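Local atomic coordinates of tegumental protein 20.8 kDa (Clonorchis sinensis, PDB entry 5X2D), a protein that probably binds calcium through the EF-hand part of the full-length tegumental protein, the piece described here being its dynein light chain-like domain. Residues S15-D18 against Q19-A23; K47-A50 against D51-G55. One frame throughout, in Å; residues are numbered along the deposited sequence.

Contact 1 (S15-D18 against Q19-A23)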
# COMPACT_ATOMS: atom_id res chain seq x y z
N SER A 15 -0.61 2.29 20.10
CA SER A 15 -0.10 2.99 21.27
C SER A 15 1.24 3.59 20.89
O SER A 15 1.85 3.13 19.93
CB SER A 15 0.05 2.05 22.47
OG SER A 15 1.03 1.05 22.25
N LEU A 16 1.67 4.61 21.61
CA LEU A 16 3.00 5.18 21.37
C LEU A 16 4.05 4.14 21.67
O LEU A 16 5.10 4.09 21.03
CB LEU A 16 3.28 6.42 22.21
CG LEU A 16 2.87 7.77 21.66
CD1 LEU A 16 2.95 8.88 22.71
CD2 LEU A 16 3.77 8.10 20.47
N GLU A 17 3.76 3.32 22.67
CA GLU A 17 4.69 2.29 23.09
C GLU A 17 5.00 1.37 21.90
O GLU A 17 6.17 1.13 21.58
CB GLU A 17 4.12 1.50 24.28
CG GLU A 17 5.05 0.45 24.84
CD GLU A 17 4.51 -0.21 26.08
OE1 GLU A 17 3.28 -0.13 26.33
OE2 GLU A 17 5.31 -0.80 26.83
N ASP A 18 3.97 0.93 21.21
CA ASP A 18 4.16 0.06 20.06
C ASP A 18 4.70 0.81 18.85
O ASP A 18 5.26 0.21 17.95
CB ASP A 18 2.85 -0.64 19.70
CG ASP A 18 2.38 -1.59 20.78
OD1 ASP A 18 3.23 -2.15 21.51
OD2 ASP A 18 1.14 -1.73 20.92
N GLN A 19 4.51 2.11 18.82
CA GLN A 19 5.06 2.88 17.71
C GLN A 19 6.55 3.01 17.90
O GLN A 19 7.34 2.90 16.95
CB GLN A 19 4.42 4.27 17.62
CG GLN A 19 3.12 4.28 16.85
CD GLN A 19 2.46 5.62 16.95
OE1 GLN A 19 3.06 6.63 16.60
NE2 GLN A 19 1.21 5.65 17.46
N ILE A 20 6.93 3.26 19.14
CA ILE A 20 8.31 3.46 19.49
C ILE A 20 9.13 2.21 19.17
O ILE A 20 10.22 2.33 18.64
CB ILE A 20 8.46 3.84 20.96
CG1 ILE A 20 8.03 5.30 21.15
CG2 ILE A 20 9.89 3.64 21.44
CD1 ILE A 20 8.00 5.76 22.60
N LYS A 21 8.61 1.01 19.41
CA LYS A 21 9.50 -0.14 19.23
C LYS A 21 9.65 -0.48 17.76
O LYS A 21 10.64 -1.11 17.36
CB LYS A 21 9.01 -1.42 19.94
CG LYS A 21 8.06 -1.31 21.12
CD LYS A 21 7.93 -2.71 21.77
CE LYS A 21 6.68 -2.88 22.62
NZ LYS A 21 6.90 -2.20 23.93
N ILE A 22 8.70 -0.03 16.94
CA ILE A 22 8.87 -0.06 15.51
C ILE A 22 9.96 0.94 15.10
O ILE A 22 10.77 0.64 14.21
CB ILE A 22 7.54 0.20 14.79
CG1 ILE A 22 6.76 -1.12 14.70
CG2 ILE A 22 7.77 0.80 13.42
CD1 ILE A 22 5.28 -0.99 14.37
N ALA A 23 10.01 2.10 15.77
CA ALA A 23 11.08 3.08 15.54
C ALA A 23 12.44 2.45 15.78
O ALA A 23 13.30 2.40 14.89
CB ALA A 23 10.92 4.28 16.42
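Glu17 and Lys21 lie side by side one turn apart in the first turns of helix 16-29, a local contact that joins an N-terminal cap to an i to i+4 salt bridge. The two side chains run in the same direction, and Lys21 NZ comes within 3.6 Å of Glu17 OE2. Glu17 gets there with CG anti to its backbone N (chi1 -177°) and the rest of the chain extended, while Lys21, bent at its last torsion, brings NZ close to Glu17 CG as well. Asp18 OD1 lies 4.4 Å from Lys21 NZ, beyond salt-bridge distance but of opposite charge, so the lysine end probably feels both acids. Ser15 is the N-cap: its OG accepts from Asp18 N at 3.1 Å in a fairly straight bond, and gives a weak bond back to Asp18 OD2. The negative charges of Glu17 and Asp18 in this first turn would also suit the helix dipole. Behind the cap the backbone settles into helical bonding, with Ile20 N to Leu16 O at 2.8 Å and Lys21 N to Glu17 O at 3.3 Å. Gln19 and Ile22 turn to Phe79 on strand 78-83, Gln19 also touches Val9 and Ala12 on strand 7-13, and the side of the helix that carries Asp18 and Ile22 turns to the end of helix 36-54.

Contact 2 (K47-A50 against D51-G55)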
# COMPACT_ATOMS: atom_id res chain seq x y z
N LYS A 47 8.62 -7.32 8.81
CA LYS A 47 7.44 -8.15 9.02
C LYS A 47 7.73 -9.17 10.10
O LYS A 47 6.98 -9.33 11.06
CB LYS A 47 7.01 -8.88 7.73
CG LYS A 47 5.78 -9.77 7.91
CD LYS A 47 5.93 -11.13 7.21
CE LYS A 47 4.62 -11.65 6.62
NZ LYS A 47 3.47 -11.64 7.56
N SER A 48 8.84 -9.87 9.92
CA SER A 48 9.20 -10.95 10.83
C SER A 48 9.50 -10.40 12.22
O SER A 48 9.41 -11.14 13.20
CB SER A 48 10.40 -11.73 10.29
OG SER A 48 10.78 -12.74 11.20
N PHE A 49 9.84 -9.11 12.31
CA PHE A 49 9.98 -8.46 13.61
C PHE A 49 8.65 -8.25 14.30
O PHE A 49 8.50 -8.53 15.48
CB PHE A 49 10.65 -7.09 13.48
CG PHE A 49 10.57 -6.27 14.74
CD1 PHE A 49 11.46 -6.50 15.79
CD2 PHE A 49 9.60 -5.28 14.90
CE1 PHE A 49 11.40 -5.74 16.96
CE2 PHE A 49 9.53 -4.53 16.07
CZ PHE A 49 10.42 -4.76 17.11
N ALA A 50 7.68 -7.73 13.54
CA ALA A 50 6.38 -7.37 14.08
C ALA A 50 5.66 -8.61 14.54
O ALA A 50 5.15 -8.63 15.66
CB ALA A 50 5.55 -6.62 13.05
N ASP A 51 5.66 -9.65 13.70
CA ASP A 51 4.94 -10.88 14.03
C ASP A 51 5.43 -11.50 15.33
O ASP A 51 4.63 -12.04 16.11
CB ASP A 51 5.06 -11.94 12.91
CG ASP A 51 4.61 -11.43 11.55
OD1 ASP A 51 4.02 -10.32 11.47
OD2 ASP A 51 4.82 -12.17 10.56
N LYS A 52 6.73 -11.41 15.60
CA LYS A 52 7.25 -11.92 16.86
C LYS A 52 6.85 -11.01 18.00
O LYS A 52 6.43 -11.48 19.05
CB LYS A 52 8.78 -12.10 16.81
CG LYS A 52 9.42 -12.25 18.19
CD LYS A 52 10.93 -12.48 18.11
CE LYS A 52 11.43 -13.23 19.35
NZ LYS A 52 11.48 -14.72 19.21
N THR A 53 7.00 -9.70 17.80
CA THR A 53 6.77 -8.76 18.89
C THR A 53 5.28 -8.49 19.15
O THR A 53 4.83 -8.57 20.29
CB THR A 53 7.50 -7.42 18.62
OG1 THR A 53 7.25 -7.00 17.27
CG2 THR A 53 9.00 -7.58 18.81
N PHE A 54 4.52 -8.14 18.11
CA PHE A 54 3.11 -7.76 18.31
C PHE A 54 2.06 -8.86 18.07
O PHE A 54 0.89 -8.68 18.40
CB PHE A 54 2.79 -6.55 17.42
CG PHE A 54 3.79 -5.43 17.56
CD1 PHE A 54 4.02 -4.83 18.78
CD2 PHE A 54 4.50 -4.97 16.45
CE1 PHE A 54 4.93 -3.81 18.91
CE2 PHE A 54 5.41 -3.93 16.58
CZ PHE A 54 5.63 -3.36 17.81
N GLY A 55 2.47 -9.98 17.49
CA GLY A 55 1.52 -11.05 17.23
C GLY A 55 0.86 -10.95 15.86
O GLY A 55 0.83 -9.88 15.25
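The Phe49 ring carries the methyl of Thr53 over one face, a CH-pi contact in which CG2 stands 3.9 Å from the ring centroid and 26° off its normal. Thr53 OG1 lies over the rim of the Phe49 ring and also over the rim of a face of the Phe54 ring, so one hydroxyl is set against two aromatic groups. The rings themselves meet obliquely, Phe49 CE2 to Phe54 CE2 at 4.2 Å, and Phe54 CD2 packs on the methyl CB of Ala50 at 3.9 Å. With Phe49 CG anti to the backbone N (chi1 169°), the ring is carried along the helix to the threonine one turn on. Thr53 grips the carbonyl of Phe49 twice: its backbone N bonds to Phe49 O, and its OG1 donates to that same oxygen at 2.7 Å from a position tilted 35° out of the carbonyl plane, which should fix the rotation of the side chain.

All this belongs to the last turns of helix 36-54, the second of the two helices that pack with the antiparallel sheet in the dynein light chain-like fold. Phe54 N still bonds to Ala50 O, but Gly55 leaves the helix with positive phi, at backbone angles that call for glycine. On another side of the helix the bent chain of Lys47 crosses the Asp51 carboxylate, and Lys47 NZ makes a salt bridge to Asp51 OD2 at 3.3 Å, weak as a hydrogen bond. The stronger partner of that NZ is Trp58 O, while Asp51 OD1 takes a weak bond from Trp58 N, so both charged ends reach the start of strand 58-63. Lys47 also packs on Thr70 of the second subunit.

Overall arrangement
Contact 1 opens helix 16-29 and contact 2 closes helix 36-54, the two helices that follow each other in the chain; their centres lie about 13 Å apart. The start of the first helix therefore sits beside the end of the second, and the two contacts touch. Phe54 CE2 reaches Ile22 CG1 at 3.6 Å, Phe54 CE1 lies 3.5 Å from Asp18 OD1, and Phe49 CZ packs near Lys21 O. From this shared seam contact 1 continues to strands 7-13 and 78-83, and contact 2 to strand 58-63, so the pair ties the helices to both outermost strands of the domain's sheet.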